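Local structure of CrtC domain-containing protein (Fusarium vanettenii 77-13-4, 7A0Q) at residues G57-S63 with V75-D81; Y85-R89 with L314-E319. The protein probably hydrates the isoflavonoid phytoalexin kievitone, a plant defence compound. One frame throughout, in Å; residues are numbered along the deposited sequence.

Contact 1: G57-S63 with V75-D81; sequences GSWWSSS and VLAHYLD
H78 reaches across from strand 75-81 to three residues of strand 58-63. Its CB and CG lie beside CD1 of W60; the tryptophan turns an edge toward the imidazole face, an offset edge-to-face pair with planes 63° apart and 3.6 Å from W60 CD1 to H78 CG. Next along the ring, CD2 sits 3.3 Å from the carbonyl O of W59, near the imidazole plane. At the tip NE2 shares a hydrogen bond with S58 OG, 2.9 Å long, either atom a possible donor. With CG of H78 anti to the backbone N (chi1 176°), the ring runs back toward S58, while R89 NE takes its other nitrogen, ND1; held at both nitrogens, the imidazole has little freedom to rotate. The opposite face of this antiparallel hairpin carries W59 beside Y79, CE3 to CD1 3.7 Å, and S61 OG against A77 CB at 3.5 Å. S61 OG also bonds S138 and S63 OG bonds T203; one water joins the two hydroxyls to V75 O. Paired backbone hydrogen bonds join the strands, W59 N to Y79 O at 3.0 Å among them. Strand 202-210 pairs with strand 58-66, strand 86-94 with strand 72-81, and strand 145-152 packs over S61, S63 and V75.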
loop_
_atom_site.group_PDB
_atom_site.type_symbol
_atom_site.label_atom_id
_atom_site.label_comp_id
_atom_site.label_asym_id
_atom_site.label_seq_id
_atom_site.Cartn_x
_atom_site.Cartn_y
_atom_site.Cartn_z
ATOM N N GLY A 57 -13.164 3.739 6.781
ATOM C CA GLY A 57 -12.141 3.976 5.772
ATOM C C GLY A 57 -11.546 2.683 5.216
ATOM O O GLY A 57 -12.277 1.766 4.819
ATOM N N SER A 58 -10.212 2.630 5.152
ATOM C CA SER A 58 -9.487 1.632 4.385
ATOM C C SER A 58 -8.344 1.062 5.219
ATOM O O SER A 58 -7.662 1.795 5.935
ATOM C CB SER A 58 -8.963 2.272 3.085
ATOM O OG SER A 58 -8.014 1.460 2.419
ATOM N N TRP A 59 -8.152 -0.258 5.121
ATOM C CA TRP A 59 -7.088 -0.989 5.807
ATOM C C TRP A 59 -6.374 -1.820 4.743
ATOM O O TRP A 59 -7.037 -2.515 3.971
ATOM C CB TRP A 59 -7.655 -1.889 6.920
ATOM C CG TRP A 59 -8.376 -1.182 8.053
ATOM C CD1 TRP A 59 -7.864 -0.875 9.276
ATOM C CD2 TRP A 59 -9.749 -0.732 8.074
ATOM N NE1 TRP A 59 -8.820 -0.257 10.057
ATOM C CE2 TRP A 59 -9.981 -0.154 9.334
ATOM C CE3 TRP A 59 -10.790 -0.745 7.136
ATOM C CZ2 TRP A 59 -11.218 0.398 9.693
ATOM C CZ3 TRP A 59 -12.025 -0.207 7.494
ATOM C CH2 TRP A 59 -12.225 0.359 8.763
ATOM N N TRP A 60 -5.042 -1.748 4.687
ATOM C CA TRP A 60 -4.319 -2.210 3.506
ATOM C C TRP A 60 -2.937 -2.718 3.892
ATOM O O TRP A 60 -2.269 -2.121 4.736
ATOM C CB TRP A 60 -4.221 -1.038 2.521
ATOM C CG TRP A 60 -3.653 -1.254 1.169
ATOM C CD1 TRP A 60 -4.353 -1.338 -0.002
ATOM C CD2 TRP A 60 -2.263 -1.294 0.806
ATOM N NE1 TRP A 60 -3.496 -1.458 -1.063
ATOM C CE2 TRP A 60 -2.204 -1.433 -0.599
ATOM C CE3 TRP A 60 -1.068 -1.232 1.532
ATOM C CZ2 TRP A 60 -0.998 -1.527 -1.295
ATOM C CZ3 TRP A 60 0.139 -1.314 0.834
ATOM C CH2 TRP A 60 0.160 -1.462 -0.564
ATOM N N SER A 61 -2.515 -3.824 3.278
ATOM C CA SER A 61 -1.174 -4.335 3.533
ATOM C C SER A 61 -0.568 -4.902 2.262
ATOM O O SER A 61 -1.254 -5.540 1.455
ATOM C CB SER A 61 -1.155 -5.412 4.647
ATOM O OG SER A 61 -1.892 -6.588 4.319
ATOM N N SER A 62 0.724 -4.640 2.082
ATOM C CA SER A 62 1.525 -5.296 1.049
ATOM C C SER A 62 2.729 -5.958 1.712
ATOM O O SER A 62 3.578 -5.278 2.296
ATOM C CB SER A 62 1.928 -4.301 -0.039
ATOM O OG SER A 62 2.816 -3.306 0.453
ATOM N N SER A 63 2.774 -7.286 1.661
ATOM C CA SER A 63 3.844 -8.043 2.297
ATOM C C SER A 63 4.851 -8.483 1.251
ATOM O O SER A 63 4.478 -9.101 0.248
ATOM C CB SER A 63 3.292 -9.264 3.036
ATOM O OG SER A 63 2.417 -8.877 4.079
ATOM N N VAL A 75 2.348 -10.075 -1.489
ATOM C CA VAL A 75 0.978 -10.429 -1.133
ATOM C C VAL A 75 0.248 -9.170 -0.690
ATOM O O VAL A 75 0.721 -8.454 0.202
ATOM C CB VAL A 75 0.936 -11.495 -0.023
ATOM C CG1 VAL A 75 -0.507 -11.788 0.351
ATOM C CG2 VAL A 75 1.612 -12.770 -0.512
ATOM N N LEU A 76 -0.913 -8.931 -1.282
ATOM C CA LEU A 76 -1.717 -7.748 -1.008
ATOM C C LEU A 76 -3.006 -8.138 -0.302
ATOM O O LEU A 76 -3.626 -9.144 -0.647
ATOM C CB LEU A 76 -2.068 -7.039 -2.308
ATOM C CG LEU A 76 -1.107 -6.000 -2.862
ATOM C CD1 LEU A 76 0.361 -6.412 -2.769
ATOM C CD2 LEU A 76 -1.494 -5.774 -4.291
ATOM N N ALA A 77 -3.407 -7.340 0.684
ATOM C CA ALA A 77 -4.704 -7.483 1.334
ATOM C C ALA A 77 -5.297 -6.097 1.528
ATOM O O ALA A 77 -4.585 -5.173 1.931
ATOM C CB ALA A 77 -4.591 -8.180 2.690
ATOM N N HIS A 78 -6.598 -5.951 1.264
ATOM C CA HIS A 78 -7.213 -4.632 1.360
ATOM C C HIS A 78 -8.690 -4.758 1.701
ATOM O O HIS A 78 -9.421 -5.459 0.995
ATOM C CB HIS A 78 -7.047 -3.885 0.037
ATOM C CG HIS A 78 -7.720 -2.550 0.010
ATOM N ND1 HIS A 78 -8.422 -2.099 -1.085
ATOM C CD2 HIS A 78 -7.803 -1.572 0.944
ATOM C CE1 HIS A 78 -8.901 -0.892 -0.830
ATOM N NE2 HIS A 78 -8.547 -0.554 0.399
ATOM N N TYR A 79 -9.127 -4.067 2.757
ATOM C CA TYR A 79 -10.544 -3.947 3.096
ATOM C C TYR A 79 -10.964 -2.491 2.982
ATOM O O TYR A 79 -10.289 -1.607 3.513
ATOM C CB TYR A 79 -10.833 -4.447 4.516
ATOM C CG TYR A 79 -12.302 -4.405 4.903
ATOM C CD1 TYR A 79 -12.891 -3.236 5.379
ATOM C CD2 TYR A 79 -13.091 -5.547 4.806
ATOM C CE1 TYR A 79 -14.239 -3.204 5.747
ATOM C CE2 TYR A 79 -14.435 -5.522 5.171
ATOM C CZ TYR A 79 -14.999 -4.351 5.631
ATOM O OH TYR A 79 -16.329 -4.343 5.998
ATOM N N LEU A 80 -12.089 -2.246 2.316
ATOM C CA LEU A 80 -12.621 -0.896 2.170
ATOM C C LEU A 80 -14.043 -0.850 2.711
ATOM O O LEU A 80 -14.893 -1.655 2.311
ATOM C CB LEU A 80 -12.603 -0.450 0.702
ATOM C CG LEU A 80 -13.127 0.976 0.488
ATOM C CD1 LEU A 80 -12.173 2.001 1.080
ATOM C CD2 LEU A 80 -13.363 1.270 -0.984
ATOM N N ASP A 81 -14.301 0.090 3.618
ATOM C CA ASP A 81 -15.663 0.406 4.019
ATOM C C ASP A 81 -16.164 1.589 3.202
ATOM O O ASP A 81 -15.461 2.592 3.062
ATOM C CB ASP A 81 -15.767 0.729 5.507
ATOM C CG ASP A 81 -17.187 1.086 5.899
ATOM O OD1 ASP A 81 -18.040 0.174 5.872
ATOM O OD2 ASP A 81 -17.457 2.273 6.184
HETATM O O HOH W 1 -15.917 4.416 6.107
HETATM O O HOH W 2 -0.191 -8.261 2.981
#

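Contact 2: Y85-R89 with L314-E319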
loop_
_atom_site.group_PDB
_atom_site.type_symbol
_atom_site.label_atom_id
_atom_site.label_comp_id
_atom_site.label_asym_id
_atom_site.label_seq_id
_atom_site.Cartn_x
_atom_site.Cartn_y
_atom_site.Cartn_z
ATOM N N TYR A 85 -21.278 -0.246 -0.169
ATOM C CA TYR A 85 -20.882 -1.636 0.004
ATOM C C TYR A 85 -19.540 -1.650 0.718
ATOM O O TYR A 85 -18.893 -0.616 0.887
ATOM C CB TYR A 85 -20.793 -2.375 -1.342
ATOM C CG TYR A 85 -19.967 -1.665 -2.407
ATOM C CD1 TYR A 85 -18.593 -1.494 -2.260
ATOM C CD2 TYR A 85 -20.560 -1.176 -3.565
ATOM C CE1 TYR A 85 -17.836 -0.855 -3.226
ATOM C CE2 TYR A 85 -19.812 -0.528 -4.538
ATOM C CZ TYR A 85 -18.450 -0.366 -4.361
ATOM O OH TYR A 85 -17.694 0.274 -5.317
ATOM N N THR A 86 -19.130 -2.839 1.135
ATOM C CA THR A 86 -17.768 -3.074 1.581
ATOM C C THR A 86 -17.109 -4.027 0.603
ATOM O O THR A 86 -17.776 -4.687 -0.193
ATOM C CB THR A 86 -17.730 -3.685 2.986
ATOM O OG1 THR A 86 -18.261 -5.015 2.917
ATOM C CG2 THR A 86 -18.554 -2.878 3.955
ATOM N N TYR A 87 -15.787 -4.135 0.683
ATOM C CA TYR A 87 -15.151 -5.227 -0.028
ATOM C C TYR A 87 -13.835 -5.583 0.631
ATOM O O TYR A 87 -13.243 -4.796 1.373
ATOM C CB TYR A 87 -14.943 -4.932 -1.521
ATOM C CG TYR A 87 -14.033 -3.785 -1.924
ATOM C CD1 TYR A 87 -12.654 -3.840 -1.736
ATOM C CD2 TYR A 87 -14.550 -2.684 -2.589
ATOM C CE1 TYR A 87 -11.830 -2.794 -2.156
ATOM C CE2 TYR A 87 -13.729 -1.641 -3.021
ATOM C CZ TYR A 87 -12.372 -1.701 -2.796
ATOM O OH TYR A 87 -11.550 -0.678 -3.221
ATOM N N PHE A 88 -13.427 -6.821 0.393
ATOM C CA PHE A 88 -12.075 -7.275 0.653
ATOM C C PHE A 88 -11.495 -7.757 -0.662
ATOM O O PHE A 88 -12.178 -8.435 -1.438
ATOM C CB PHE A 88 -12.049 -8.411 1.687
ATOM C CG PHE A 88 -10.658 -8.881 2.047
ATOM C CD1 PHE A 88 -9.887 -8.187 2.979
ATOM C CD2 PHE A 88 -10.125 -10.026 1.459
ATOM C CE1 PHE A 88 -8.602 -8.633 3.315
ATOM C CE2 PHE A 88 -8.848 -10.480 1.788
ATOM C CZ PHE A 88 -8.082 -9.780 2.722
ATOM N N ARG A 89 -10.240 -7.403 -0.915
ATOM C CA ARG A 89 -9.559 -7.867 -2.112
ATOM C C ARG A 89 -8.120 -8.221 -1.761
ATOM O O ARG A 89 -7.552 -7.714 -0.786
ATOM C CB ARG A 89 -9.634 -6.825 -3.251
ATOM C CG ARG A 89 -9.061 -5.459 -2.909
ATOM C CD ARG A 89 -9.394 -4.465 -4.014
ATOM N NE ARG A 89 -8.796 -3.157 -3.765
ATOM C CZ ARG A 89 -8.913 -2.116 -4.588
ATOM N NH1 ARG A 89 -9.621 -2.234 -5.713
ATOM N NH2 ARG A 89 -8.328 -0.962 -4.289
ATOM N N LEU A 314 -14.425 1.696 -8.387
ATOM C CA LEU A 314 -13.811 1.746 -7.062
ATOM C C LEU A 314 -13.350 0.375 -6.581
ATOM O O LEU A 314 -12.433 0.303 -5.760
ATOM C CB LEU A 314 -14.780 2.361 -6.053
ATOM C CG LEU A 314 -14.172 2.769 -4.704
ATOM C CD1 LEU A 314 -13.135 3.865 -4.914
ATOM C CD2 LEU A 314 -15.252 3.213 -3.743
ATOM N N GLN A 315 -13.948 -0.704 -7.083
ATOM C CA GLN A 315 -13.510 -2.039 -6.688
ATOM C C GLN A 315 -12.293 -2.521 -7.463
ATOM O O GLN A 315 -11.754 -3.588 -7.137
ATOM C CB GLN A 315 -14.650 -3.048 -6.876
ATOM C CG GLN A 315 -15.839 -2.839 -5.963
ATOM C CD GLN A 315 -17.012 -3.724 -6.351
ATOM O OE1 GLN A 315 -16.853 -4.673 -7.125
ATOM N NE2 GLN A 315 -18.191 -3.420 -5.821
ATOM N N THR A 316 -11.849 -1.775 -8.475
ATOM C CA THR A 316 -10.799 -2.205 -9.389
ATOM C C THR A 316 -9.530 -1.406 -9.127
ATOM O O THR A 316 -9.596 -0.208 -8.846
ATOM C CB THR A 316 -11.257 -2.010 -10.846
ATOM O OG1 THR A 316 -12.415 -2.815 -11.084
ATOM C CG2 THR A 316 -10.176 -2.397 -11.835
ATOM N N ALA A 317 -8.370 -2.061 -9.213
ATOM C CA ALA A 317 -7.133 -1.303 -9.075
ATOM C C ALA A 317 -5.977 -2.046 -9.722
ATOM O O ALA A 317 -5.909 -3.276 -9.652
ATOM C CB ALA A 317 -6.801 -1.032 -7.602
ATOM N N TYR A 318 -5.060 -1.293 -10.325
ATOM C CA TYR A 318 -3.743 -1.838 -10.608
ATOM C C TYR A 318 -2.918 -1.739 -9.329
ATOM O O TYR A 318 -2.714 -0.642 -8.799
ATOM C CB TYR A 318 -3.061 -1.100 -11.762
ATOM C CG TYR A 318 -1.912 -1.903 -12.324
ATOM C CD1 TYR A 318 -0.625 -1.773 -11.811
ATOM C CD2 TYR A 318 -2.125 -2.834 -13.343
ATOM C CE1 TYR A 318 0.426 -2.532 -12.312
ATOM C CE2 TYR A 318 -1.075 -3.597 -13.852
ATOM C CZ TYR A 318 0.192 -3.450 -13.330
ATOM O OH TYR A 318 1.229 -4.211 -13.824
ATOM N N GLU A 319 -2.490 -2.881 -8.800
ATOM C CA GLU A 319 -1.731 -2.912 -7.550
ATOM C C GLU A 319 -0.492 -3.753 -7.816
ATOM O O GLU A 319 -0.501 -4.967 -7.619
ATOM C CB GLU A 319 -2.561 -3.468 -6.415
ATOM C CG GLU A 319 -3.824 -2.720 -6.152
ATOM C CD GLU A 319 -3.619 -1.570 -5.200
ATOM O OE1 GLU A 319 -2.473 -1.349 -4.744
ATOM O OE2 GLU A 319 -4.622 -0.891 -4.907
HETATM O O HOH W 3 -9.762 0.717 -6.237
#
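The carbonyl O of L314 is gripped twice: Y87 OH gives it a weak hydrogen bond of 2.9 Å, and a water donates another at 2.7 Å. That same water also donates to T316 O and accepts from R89 NH2, so one molecule ties the arginine to the turn leading into strand 317-319. R89 NH1 adds a weak bond to Q315 O, 2.9 Å long and bent to 132° at the hydrogen, with the oxygen near the guanidinium plane. The arginine chain is extended from CG to NE, which carries the flat group across to the other segment, where A317 CB rests 3.6 Å from R89 NH2. Here a strand of the CrtC N-terminal lipocalin domain meets the mouth of the second, lipocalin-like barrel, and the polar part of the join is largely side chains reaching backbone carbonyls. E319 OE2 faces R89 NH2 in a long salt bridge of 3.8 Å, well out of the guanidinium plane, so charge alone links them. Y87 OH lies over the centre of the guanidinium. Farther out, Q315 lays its NE2 over one face of Y85, 3.4 Å from CZ, with ring and amide planes 78° apart. Its CG touches Y87 CD2. E311 N holds Q315 OE1, and D312 takes Y85 OH.

In the fold
Contact 1 closes along the chain before contact 2 opens, and their centres lie 9 Å apart. Strands 72-81 and 86-94 follow each other and pair antiparallel, so 75-81 and 85-89 bond directly, through H78 O with R89 N and L80 N with Y87 O. Contact 1 stays inside the N-terminal half, whereas contact 2 spans 224 intervening residues to reach the C-terminal eight-stranded barrel, and L76 CD2 also packs on E319 CB. T86 belongs to the magnesium site, which Y79 approaches as well. An imidazole molecule, probably from the crystallisation liquor, lies near W60 and E319, consistent with a pocket between the two domains.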